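Local coordinates for protein fructosyl amine:oxygen oxidoreductase (Neosartorya fumigata, PDB 4WCT) that uses bound FAD and molecular oxygen to oxidise fructosyl amines (Amadori products), probably releasing the sugar from the glycated amine, at residues 159-164 against 343-348; 262-267 against 294-299; 270-275 against 287-292. All coordinates share one frame; numbering follows the deposited sequence. Where two conformers were deposited one is given.

Following the chain, the loop 159-164 comes first and waits until 343-348, at the end of helix 330-343, to close contact 1, the longest of the three loops. Inside it, strand 253-263 runs out at 262-267 and meets the start of strand 295-310 in contact 2. Contact 3 is nested deeper still: 270-275 and 287-292 close on each other around strands 277-280 and 284-287. Thus the loops sit one within another without crossing. Side chains join them in space: Tyr272 of contact 3 packs on Met264 of contact 2 and reaches His346 of contact 1, while Leu347 lies on Leu296 and Met264, tying the loop after the helix to the sheet.

Contact 1 of 3, residues 159-164 against 343-348; sequences VLTGDF and TMPHLA
Thr161 turns OG1 (chi1 60°), and His346 its ring carbon CG (chi1 57°), into the position between backbone N and carbonyl carbon, and from there the two side chains meet almost at right angles. Thr161 OG1 and His346 ND1 share a hydrogen bond of 2.7 Å, with OG1 at the ring edge, near its plane, while the Thr161 methyl CG2 lies 3.4 Å from His346 CE1. Histidine suits the place because its other nitrogen, NE2, bonds to Tyr272 OH, so both ring nitrogens are occupied and the ring is fixed in rotation. At the same edge, CE1 approaches Val159 O to 3.2 Å in the ring plane; this buried carbonyl has no hydrogen-bond partner. The somewhat polarised C-H of CE1 may compensate in part, and Met344 CG packs equally close to the oxygen.

The backbone core of the contact is the end of helix 330-343. Thr343 O, left over as Met344 departs from helical geometry, receives two donors from the loop: Thr161 N at 2.9 Å, in the carbonyl plane, and Gly162 N, also at 2.9 Å, but 64° out of that plane. Gly162 lacks a side chain, which lets its backbone press close to Thr343 and to the ring of Pro345.

Hydrophobic groups flank this joint. The Phe164 ring takes Thr343 CA over its face in a CH-pi contact, 4.2 Å from CA to the ring centroid, with the threonine methyl CG2 3.7 Å from Phe164 CE2. Phe151 stacks on that ring and Trp167 meets it edge-to-face, so the aromatic group ties the helix end to a wider cluster. Leu160 CD2 lies 3.9 Å from Met344 CG, the branched leucine against the pliant methionine, both touching Phe286 of strand 284-287.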
loop_
_atom_site.group_PDB
_atom_site.type_symbol
_atom_site.label_atom_id
_atom_site.label_comp_id
_atom_site.label_asym_id
_atom_site.label_seq_id
_atom_site.Cartn_x
_atom_site.Cartn_y
_atom_site.Cartn_z
ATOM N N VAL A 159 7.471 -20.387 -17.894
ATOM C CA VAL A 159 7.298 -19.503 -16.737
ATOM C C VAL A 159 6.743 -20.291 -15.533
ATOM O O VAL A 159 7.429 -20.502 -14.549
ATOM C CB VAL A 159 6.375 -18.342 -17.093
ATOM C CG1 VAL A 159 6.120 -17.449 -15.887
ATOM C CG2 VAL A 159 6.980 -17.551 -18.251
ATOM N N LEU A 160 5.544 -20.837 -15.679
ATOM C CA LEU A 160 4.942 -21.647 -14.616
ATOM C C LEU A 160 5.199 -23.108 -14.935
ATOM O O LEU A 160 4.815 -23.601 -16.002
ATOM C CB LEU A 160 3.441 -21.390 -14.503
ATOM C CG LEU A 160 3.025 -19.952 -14.176
ATOM C CD1 LEU A 160 1.510 -19.835 -14.104
ATOM C CD2 LEU A 160 3.644 -19.449 -12.894
ATOM N N THR A 161 5.874 -23.789 -14.028
ATOM C CA THR A 161 6.352 -25.136 -14.264
ATOM C C THR A 161 5.892 -26.092 -13.162
ATOM O O THR A 161 6.192 -27.286 -13.194
ATOM C CB THR A 161 7.883 -25.158 -14.331
ATOM O OG1 THR A 161 8.417 -24.692 -13.094
ATOM C CG2 THR A 161 8.390 -24.273 -15.455
ATOM N N GLY A 162 5.277 -25.554 -12.118
ATOM C CA GLY A 162 4.954 -26.377 -10.938
ATOM C C GLY A 162 3.709 -27.222 -11.057
ATOM O O GLY A 162 2.996 -27.223 -12.070
ATOM N N ASP A 163 3.445 -27.965 -9.982
ATOM C CA ASP A 163 2.341 -28.868 -9.910
ATOM C C ASP A 163 1.131 -28.297 -9.172
ATOM O O ASP A 163 0.097 -28.938 -9.147
ATOM C CB ASP A 163 2.783 -30.139 -9.185
ATOM C CG ASP A 163 3.676 -30.992 -10.000
ATOM O OD1 ASP A 163 3.645 -30.953 -11.263
ATOM O OD2 ASP A 163 4.419 -31.748 -9.368
ATOM N N PHE A 164 1.262 -27.104 -8.584
ATOM C CA PHE A 164 0.135 -26.391 -7.973
ATOM C C PHE A 164 -0.728 -27.294 -7.068
ATOM O O PHE A 164 -1.962 -27.402 -7.289
ATOM C CB PHE A 164 -0.739 -25.732 -9.053
ATOM C CG PHE A 164 -0.034 -24.641 -9.834
ATOM C CD1 PHE A 164 0.863 -24.942 -10.856
ATOM C CD2 PHE A 164 -0.176 -23.323 -9.474
ATOM C CE1 PHE A 164 1.553 -23.918 -11.523
ATOM C CE2 PHE A 164 0.453 -22.306 -10.172
ATOM C CZ PHE A 164 1.368 -22.605 -11.149
ATOM N N THR A 343 4.853 -23.322 -7.826
ATOM C CA THR A 343 4.509 -22.561 -9.039
ATOM C C THR A 343 5.611 -22.596 -10.097
ATOM O O THR A 343 5.353 -22.811 -11.324
ATOM C CB THR A 343 4.194 -21.105 -8.664
ATOM O OG1 THR A 343 5.323 -20.517 -7.998
ATOM C CG2 THR A 343 2.976 -21.028 -7.747
ATOM N N MET A 344 6.815 -22.299 -9.633
ATOM C CA MET A 344 8.018 -22.125 -10.443
ATOM C C MET A 344 9.212 -22.817 -9.758
ATOM O O MET A 344 10.188 -22.173 -9.389
ATOM C CB MET A 344 8.308 -20.624 -10.635
ATOM C CG MET A 344 7.216 -19.952 -11.442
ATOM S SD MET A 344 7.553 -18.238 -11.901
ATOM C CE MET A 344 7.564 -17.462 -10.285
ATOM N N PRO A 345 9.167 -24.143 -9.636
ATOM C CA PRO A 345 10.189 -24.833 -8.836
ATOM C C PRO A 345 11.595 -24.716 -9.406
ATOM O O PRO A 345 12.575 -24.827 -8.657
ATOM C CB PRO A 345 9.719 -26.304 -8.837
ATOM C CG PRO A 345 8.680 -26.391 -9.901
ATOM C CD PRO A 345 8.023 -25.033 -9.940
ATOM N N HIS A 346 11.706 -24.392 -10.704
ATOM C CA HIS A 346 13.007 -24.150 -11.290
ATOM C C HIS A 346 13.710 -22.931 -10.708
ATOM O O HIS A 346 14.950 -22.810 -10.838
ATOM C CB HIS A 346 12.912 -24.025 -12.806
ATOM C CG HIS A 346 11.980 -22.964 -13.272
ATOM N ND1 HIS A 346 10.615 -23.062 -13.114
ATOM C CD2 HIS A 346 12.204 -21.804 -13.930
ATOM C CE1 HIS A 346 10.048 -21.957 -13.557
ATOM N NE2 HIS A 346 10.978 -21.211 -14.120
ATOM N N LEU A 347 12.933 -22.059 -10.071
ATOM C CA LEU A 347 13.457 -20.838 -9.437
ATOM C C LEU A 347 13.614 -20.965 -7.923
ATOM O O LEU A 347 14.119 -20.065 -7.290
ATOM C CB LEU A 347 12.543 -19.646 -9.741
ATOM C CG LEU A 347 12.397 -19.298 -11.223
ATOM C CD1 LEU A 347 11.498 -18.078 -11.355
ATOM C CD2 LEU A 347 13.744 -19.139 -11.935
ATOM N N ALA A 348 13.086 -22.026 -7.319
ATOM C CA ALA A 348 12.882 -22.028 -5.883
ATOM C C ALA A 348 14.150 -21.989 -5.049
ATOM O O ALA A 348 14.063 -21.678 -3.853
ATOM C CB ALA A 348 12.039 -23.218 -5.468
#

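Contact 2 of 3, residues 262-267 against 294-299; sequences IQMGPE and HELKIC
Ile262 O is approached by two groups of the partner strand: Leu296 N gives a nearly straight hydrogen bond of 2.8 Å (170° at the hydrogen, in the carbonyl plane), and Glu295 CA adds a CA-H...O contact at 3.3 Å. The return bond, Ile262 N to Leu296 O at 2.9 Å, makes Ile262 and Leu296 an antiparallel hydrogen-bonded pair, and Gln263 with Glu295 forms the following non-hydrogen-bonded one. Past the end of strand 253-263 the pairing continues once more, Met264 N bonding to His294 O at 2.9 Å.

Gln263 folds its amide back over the strand end. The bend at chi2 (71°) brings NE2 within 3.0 Å of Met264 O, which lies in the amide plane, while NE2 also bonds to Lys293 O. The amide oxygen OE1 accepts from a water 2.6 Å away, and that water donates as well to Glu295 OE2. Glutamine is well fitted here because its amide offers a donor and an acceptor at once. Glu295 keeps further partners in Ser353 and His261. A second water bridges Met264 O and His294 ND1, meeting the imidazole edge in its plane.

The face that carries Ile262 and Leu296, away from Gln263 and Glu295, is apolar. Ile262 CD1 touches Ile298 CD1 at 3.8 Å, two branched chains crossing obliquely. Just past the strand end, Met264, bent at chi2 and chi3, sets SD 4.1 Å from Leu296 CD1; methionine's flexibility lets it curl over the leucine.

On this apolar side helix 330-343 lies against Ile262 and Ile298 through Leu340 and, on Ile298, also Ala336 and Phe339. In the sheet itself, strand 253-263 pairs on with 352-362, and strand 295-310 with 284-287.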
loop_
_atom_site.group_PDB
_atom_site.type_symbol
_atom_site.label_atom_id
_atom_site.label_comp_id
_atom_site.label_asym_id
_atom_site.label_seq_id
_atom_site.Cartn_x
_atom_site.Cartn_y
_atom_site.Cartn_z
ATOM N N ILE A 262 14.529 -12.063 -7.027
ATOM C CA ILE A 262 15.460 -12.980 -7.698
ATOM C C ILE A 262 15.895 -12.316 -9.005
ATOM O O ILE A 262 15.039 -11.789 -9.748
ATOM C CB ILE A 262 14.768 -14.331 -8.048
ATOM C CG1 ILE A 262 14.394 -15.079 -6.778
ATOM C CG2 ILE A 262 15.680 -15.184 -8.919
ATOM C CD1 ILE A 262 13.624 -16.355 -7.006
ATOM N N GLN A 263 17.178 -12.378 -9.315
ATOM C CA GLN A 263 17.697 -11.809 -10.535
ATOM C C GLN A 263 17.596 -12.805 -11.682
ATOM O O GLN A 263 18.148 -13.899 -11.587
ATOM C CB GLN A 263 19.185 -11.468 -10.300
ATOM C CG GLN A 263 19.907 -11.067 -11.568
ATOM C CD GLN A 263 19.450 -9.725 -12.038
ATOM O OE1 GLN A 263 19.826 -8.690 -11.459
ATOM N NE2 GLN A 263 18.755 -9.704 -13.175
ATOM N N MET A 264 16.824 -12.467 -12.712
ATOM C CA MET A 264 16.632 -13.351 -13.847
ATOM C C MET A 264 17.752 -13.149 -14.844
ATOM O O MET A 264 18.313 -12.061 -14.960
ATOM C CB MET A 264 15.268 -13.095 -14.511
ATOM C CG MET A 264 14.077 -13.220 -13.554
ATOM S SD MET A 264 13.949 -14.812 -12.718
ATOM C CE MET A 264 13.303 -15.781 -14.058
ATOM N N GLY A 265 18.094 -14.216 -15.549
ATOM C CA GLY A 265 19.136 -14.125 -16.583
ATOM C C GLY A 265 18.618 -13.545 -17.890
ATOM O O GLY A 265 17.414 -13.393 -18.109
ATOM N N PRO A 266 19.540 -13.148 -18.774
ATOM C CA PRO A 266 19.166 -12.317 -19.908
ATOM C C PRO A 266 18.414 -13.017 -21.037
ATOM O O PRO A 266 17.635 -12.362 -21.744
ATOM C CB PRO A 266 20.512 -11.799 -20.407
ATOM C CG PRO A 266 21.498 -12.814 -19.949
ATOM C CD PRO A 266 20.998 -13.302 -18.631
ATOM N N GLU A 267 18.518 -14.350 -21.112
ATOM C CA GLU A 267 17.705 -15.112 -22.067
ATOM C C GLU A 267 16.414 -15.596 -21.411
ATOM O O GLU A 267 15.336 -15.425 -21.979
ATOM C CB GLU A 267 18.450 -16.341 -22.629
ATOM C CG GLU A 267 19.667 -16.003 -23.495
ATOM C CD GLU A 267 19.308 -15.332 -24.820
ATOM O OE1 GLU A 267 18.125 -15.014 -25.075
ATOM O OE2 GLU A 267 20.213 -15.200 -25.662
ATOM N N HIS A 294 15.710 -6.691 -14.307
ATOM C CA HIS A 294 15.212 -8.065 -14.540
ATOM C C HIS A 294 15.052 -8.851 -13.254
ATOM O O HIS A 294 15.303 -10.056 -13.196
ATOM C CB HIS A 294 16.146 -8.814 -15.465
ATOM C CG HIS A 294 16.225 -8.227 -16.833
ATOM N ND1 HIS A 294 17.254 -8.524 -17.703
ATOM C CD2 HIS A 294 15.408 -7.373 -17.490
ATOM C CE1 HIS A 294 17.014 -7.944 -18.864
ATOM N NE2 HIS A 294 15.976 -7.137 -18.717
ATOM N N GLU A 295 14.528 -8.178 -12.243
ATOM C CA GLU A 295 14.346 -8.807 -10.919
ATOM C C GLU A 295 12.882 -9.180 -10.731
ATOM O O GLU A 295 11.988 -8.403 -11.041
ATOM C CB GLU A 295 14.780 -7.854 -9.816
ATOM C CG GLU A 295 16.280 -7.897 -9.584
ATOM C CD GLU A 295 16.756 -6.990 -8.471
ATOM O OE1 GLU A 295 16.130 -5.930 -8.215
ATOM O OE2 GLU A 295 17.884 -7.251 -8.021
ATOM N N LEU A 296 12.665 -10.427 -10.322
ATOM C CA LEU A 296 11.342 -10.989 -10.122
ATOM C C LEU A 296 11.049 -10.925 -8.623
ATOM O O LEU A 296 11.842 -11.443 -7.814
ATOM C CB LEU A 296 11.354 -12.449 -10.623
ATOM C CG LEU A 296 10.014 -13.204 -10.643
ATOM C CD1 LEU A 296 10.047 -14.274 -11.710
ATOM C CD2 LEU A 296 9.709 -13.830 -9.298
ATOM N N LYS A 297 9.941 -10.266 -8.280
ATOM C CA LYS A 297 9.586 -10.008 -6.882
ATOM C C LYS A 297 8.564 -11.024 -6.388
ATOM O O LYS A 297 7.554 -11.270 -7.062
ATOM C CB LYS A 297 8.968 -8.631 -6.751
ATOM C CG LYS A 297 8.719 -8.245 -5.277
ATOM C CD LYS A 297 8.011 -6.912 -5.150
ATOM C CE LYS A 297 6.497 -7.141 -5.194
ATOM N NZ LYS A 297 5.766 -5.879 -5.082
ATOM N N ILE A 298 8.823 -11.566 -5.206
ATOM C CA ILE A 298 7.914 -12.497 -4.519
ATOM C C ILE A 298 7.549 -11.913 -3.158
ATOM O O ILE A 298 8.431 -11.468 -2.428
ATOM C CB ILE A 298 8.557 -13.871 -4.251
ATOM C CG1 ILE A 298 9.086 -14.499 -5.543
ATOM C CG2 ILE A 298 7.525 -14.791 -3.631
ATOM C CD1 ILE A 298 10.575 -14.395 -5.737
ATOM N N CYS A 299 6.254 -11.828 -2.871
ATOM C CA CYS A 299 5.786 -11.495 -1.536
ATOM C C CYS A 299 5.187 -12.738 -0.924
ATOM O O CYS A 299 4.344 -13.392 -1.537
ATOM C CB CYS A 299 4.715 -10.445 -1.588
ATOM S SG CYS A 299 5.332 -8.786 -1.850
HETATM O O HOH W 1 20.470 -8.020 -8.998
HETATM O O HOH W 2 19.154 -10.436 -17.061
#

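Contact 3 of 3, residues 270-275 against 287-292; sequences KQYRNL and MEPDED
The carboxylate of Glu288 faces two successive backbone N-H groups of the opposite loop. Asn274 N reaches OE1 on its syn side, 3.2 Å away and 32° out of the carboxylate plane, whereas Leu275 N comes to OE2 from above the plane, at 2.9 Å and 45° out of it. Glutamate suits the place: chi1 of 75° sets CG between backbone N and carbonyl carbon, and the extended remainder is long enough to carry both oxygens to the peptide N-H groups. OE2 has a further donor in Trp178 NE1.

The two segments lie at the open end of the beta hairpin 277-280/284-287, just before one strand and just after the other. A water continues that pairing, donating to Leu275 O at 2.9 Å and accepting from Glu288 N at 2.9 Å; Thr115 OG1 also bonds to Leu275 O.

Apolar contacts flank the carboxylate bonds. Tyr272, at the centre of an inverse gamma turn, places CB 3.5 Å from Pro289 CD, the compact ring of the proline fitting against the turn. Leu275 CD1 rests 3.7 Å from Glu288 CB, against the aliphatic part of the acid. The tyrosine ring itself leads on toward Leu296 and Met264, its hydroxyl toward His346.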
loop_
_atom_site.group_PDB
_atom_site.type_symbol
_atom_site.label_atom_id
_atom_site.label_comp_id
_atom_site.label_asym_id
_atom_site.label_seq_id
_atom_site.Cartn_x
_atom_site.Cartn_y
_atom_site.Cartn_z
ATOM N N LYS A 270 13.151 -13.364 -21.051
ATOM C CA LYS A 270 12.345 -12.906 -22.161
ATOM C C LYS A 270 10.997 -13.599 -22.256
ATOM O O LYS A 270 10.109 -13.075 -22.886
ATOM C CB LYS A 270 13.134 -13.055 -23.476
ATOM C CG LYS A 270 14.438 -12.268 -23.466
ATOM C CD LYS A 270 15.115 -12.297 -24.831
ATOM C CE LYS A 270 16.427 -11.529 -24.814
ATOM N NZ LYS A 270 17.222 -11.938 -25.995
ATOM N N GLN A 271 10.842 -14.769 -21.640
ATOM C CA GLN A 271 9.556 -15.436 -21.562
ATOM C C GLN A 271 8.602 -14.815 -20.558
ATOM O O GLN A 271 7.381 -15.007 -20.657
ATOM C CB GLN A 271 9.706 -16.948 -21.248
ATOM C CG GLN A 271 10.230 -17.790 -22.389
ATOM C CD GLN A 271 9.322 -17.742 -23.588
ATOM O OE1 GLN A 271 9.579 -16.959 -24.527
ATOM N NE2 GLN A 271 8.295 -18.630 -23.617
ATOM N N TYR A 272 9.153 -14.084 -19.595
ATOM C CA TYR A 272 8.408 -13.632 -18.428
ATOM C C TYR A 272 7.822 -12.244 -18.683
ATOM O O TYR A 272 8.163 -11.279 -18.009
ATOM C CB TYR A 272 9.299 -13.585 -17.178
ATOM C CG TYR A 272 9.751 -14.938 -16.639
ATOM C CD1 TYR A 272 10.805 -15.617 -17.240
ATOM C CD2 TYR A 272 9.276 -15.416 -15.412
ATOM C CE1 TYR A 272 11.246 -16.809 -16.754
ATOM C CE2 TYR A 272 9.705 -16.632 -14.911
ATOM C CZ TYR A 272 10.680 -17.326 -15.585
ATOM O OH TYR A 272 11.184 -18.503 -15.083
ATOM N N ARG A 273 6.976 -12.154 -19.695
ATOM C CA ARG A 273 6.462 -10.868 -20.149
ATOM C C ARG A 273 4.954 -10.879 -20.235
ATOM O O ARG A 273 4.328 -11.891 -20.609
ATOM C CB ARG A 273 7.023 -10.525 -21.523
ATOM C CG ARG A 273 8.467 -10.105 -21.523
ATOM C CD ARG A 273 8.989 -10.126 -22.958
ATOM N NE ARG A 273 10.371 -9.676 -23.054
ATOM C CZ ARG A 273 11.085 -9.694 -24.174
ATOM N NH1 ARG A 273 10.558 -10.182 -25.286
ATOM N NH2 ARG A 273 12.341 -9.267 -24.169
ATOM N N ASN A 274 4.337 -9.767 -19.841
ATOM C CA ASN A 274 2.899 -9.611 -19.929
ATOM C C ASN A 274 2.132 -10.591 -19.033
ATOM O O ASN A 274 1.052 -11.077 -19.406
ATOM C CB ASN A 274 2.436 -9.795 -21.376
ATOM C CG ASN A 274 1.198 -8.987 -21.696
ATOM O OD1 ASN A 274 0.986 -7.916 -21.136
ATOM N ND2 ASN A 274 0.381 -9.490 -22.609
ATOM N N LEU A 275 2.641 -10.814 -17.825
ATOM C CA LEU A 275 2.146 -11.862 -16.974
ATOM C C LEU A 275 0.997 -11.379 -16.092
ATOM O O LEU A 275 1.122 -10.336 -15.458
ATOM C CB LEU A 275 3.278 -12.366 -16.069
ATOM C CG LEU A 275 4.528 -12.956 -16.746
ATOM C CD1 LEU A 275 5.498 -13.481 -15.712
ATOM C CD2 LEU A 275 4.171 -14.046 -17.756
ATOM N N MET A 287 5.255 -10.966 -9.328
ATOM C CA MET A 287 4.998 -10.157 -10.512
ATOM C C MET A 287 6.157 -10.242 -11.490
ATOM O O MET A 287 7.250 -10.678 -11.173
ATOM C CB MET A 287 4.635 -8.695 -10.185
ATOM C CG MET A 287 3.141 -8.523 -9.894
ATOM S SD MET A 287 2.494 -7.049 -9.081
ATOM C CE MET A 287 2.927 -7.356 -7.372
ATOM N N GLU A 288 5.874 -9.881 -12.728
ATOM C CA GLU A 288 6.857 -10.127 -13.746
ATOM C C GLU A 288 8.149 -9.334 -13.497
ATOM O O GLU A 288 8.149 -8.245 -12.914
ATOM C CB GLU A 288 6.291 -9.910 -15.141
ATOM C CG GLU A 288 6.103 -8.472 -15.540
ATOM C CD GLU A 288 5.432 -8.342 -16.898
ATOM O OE1 GLU A 288 6.128 -8.050 -17.873
ATOM O OE2 GLU A 288 4.199 -8.560 -16.977
ATOM N N PRO A 289 9.256 -9.847 -13.997
ATOM C CA PRO A 289 10.556 -9.196 -13.778
ATOM C C PRO A 289 10.580 -7.756 -14.280
ATOM O O PRO A 289 9.980 -7.442 -15.322
ATOM C CB PRO A 289 11.503 -10.053 -14.588
ATOM C CG PRO A 289 10.832 -11.404 -14.617
ATOM C CD PRO A 289 9.381 -11.132 -14.701
ATOM N N ASP A 290 11.262 -6.868 -13.554
ATOM C CA ASP A 290 11.243 -5.459 -13.952
ATOM C C ASP A 290 12.105 -5.219 -15.183
ATOM O O ASP A 290 13.025 -5.975 -15.475
ATOM C CB ASP A 290 11.644 -4.515 -12.797
ATOM C CG ASP A 290 13.127 -4.408 -12.624
ATOM O OD1 ASP A 290 13.688 -5.381 -12.091
ATOM O OD2 ASP A 290 13.736 -3.342 -12.991
ATOM N N GLU A 291 11.813 -4.131 -15.869
ATOM C CA GLU A 291 12.453 -3.859 -17.165
ATOM C C GLU A 291 13.907 -3.461 -17.019
ATOM O O GLU A 291 14.696 -3.648 -17.946
ATOM C CB GLU A 291 11.674 -2.770 -17.907
ATOM C CG GLU A 291 11.670 -1.439 -17.174
ATOM C CD GLU A 291 10.449 -0.585 -17.484
ATOM O OE1 GLU A 291 10.146 -0.417 -18.683
ATOM O OE2 GLU A 291 9.760 -0.145 -16.531
ATOM N N ASP A 292 14.284 -2.895 -15.876
ATOM C CA ASP A 292 15.630 -2.337 -15.710
ATOM C C ASP A 292 16.632 -3.320 -15.134
ATOM O O ASP A 292 17.747 -3.420 -15.628
ATOM C CB ASP A 292 15.608 -1.092 -14.833
ATOM C CG ASP A 292 14.841 0.049 -15.476
ATOM O OD1 ASP A 292 15.014 0.279 -16.694
ATOM O OD2 ASP A 292 13.869 0.501 -14.856
HETATM O O HOH W 3 3.012 -9.915 -13.339
#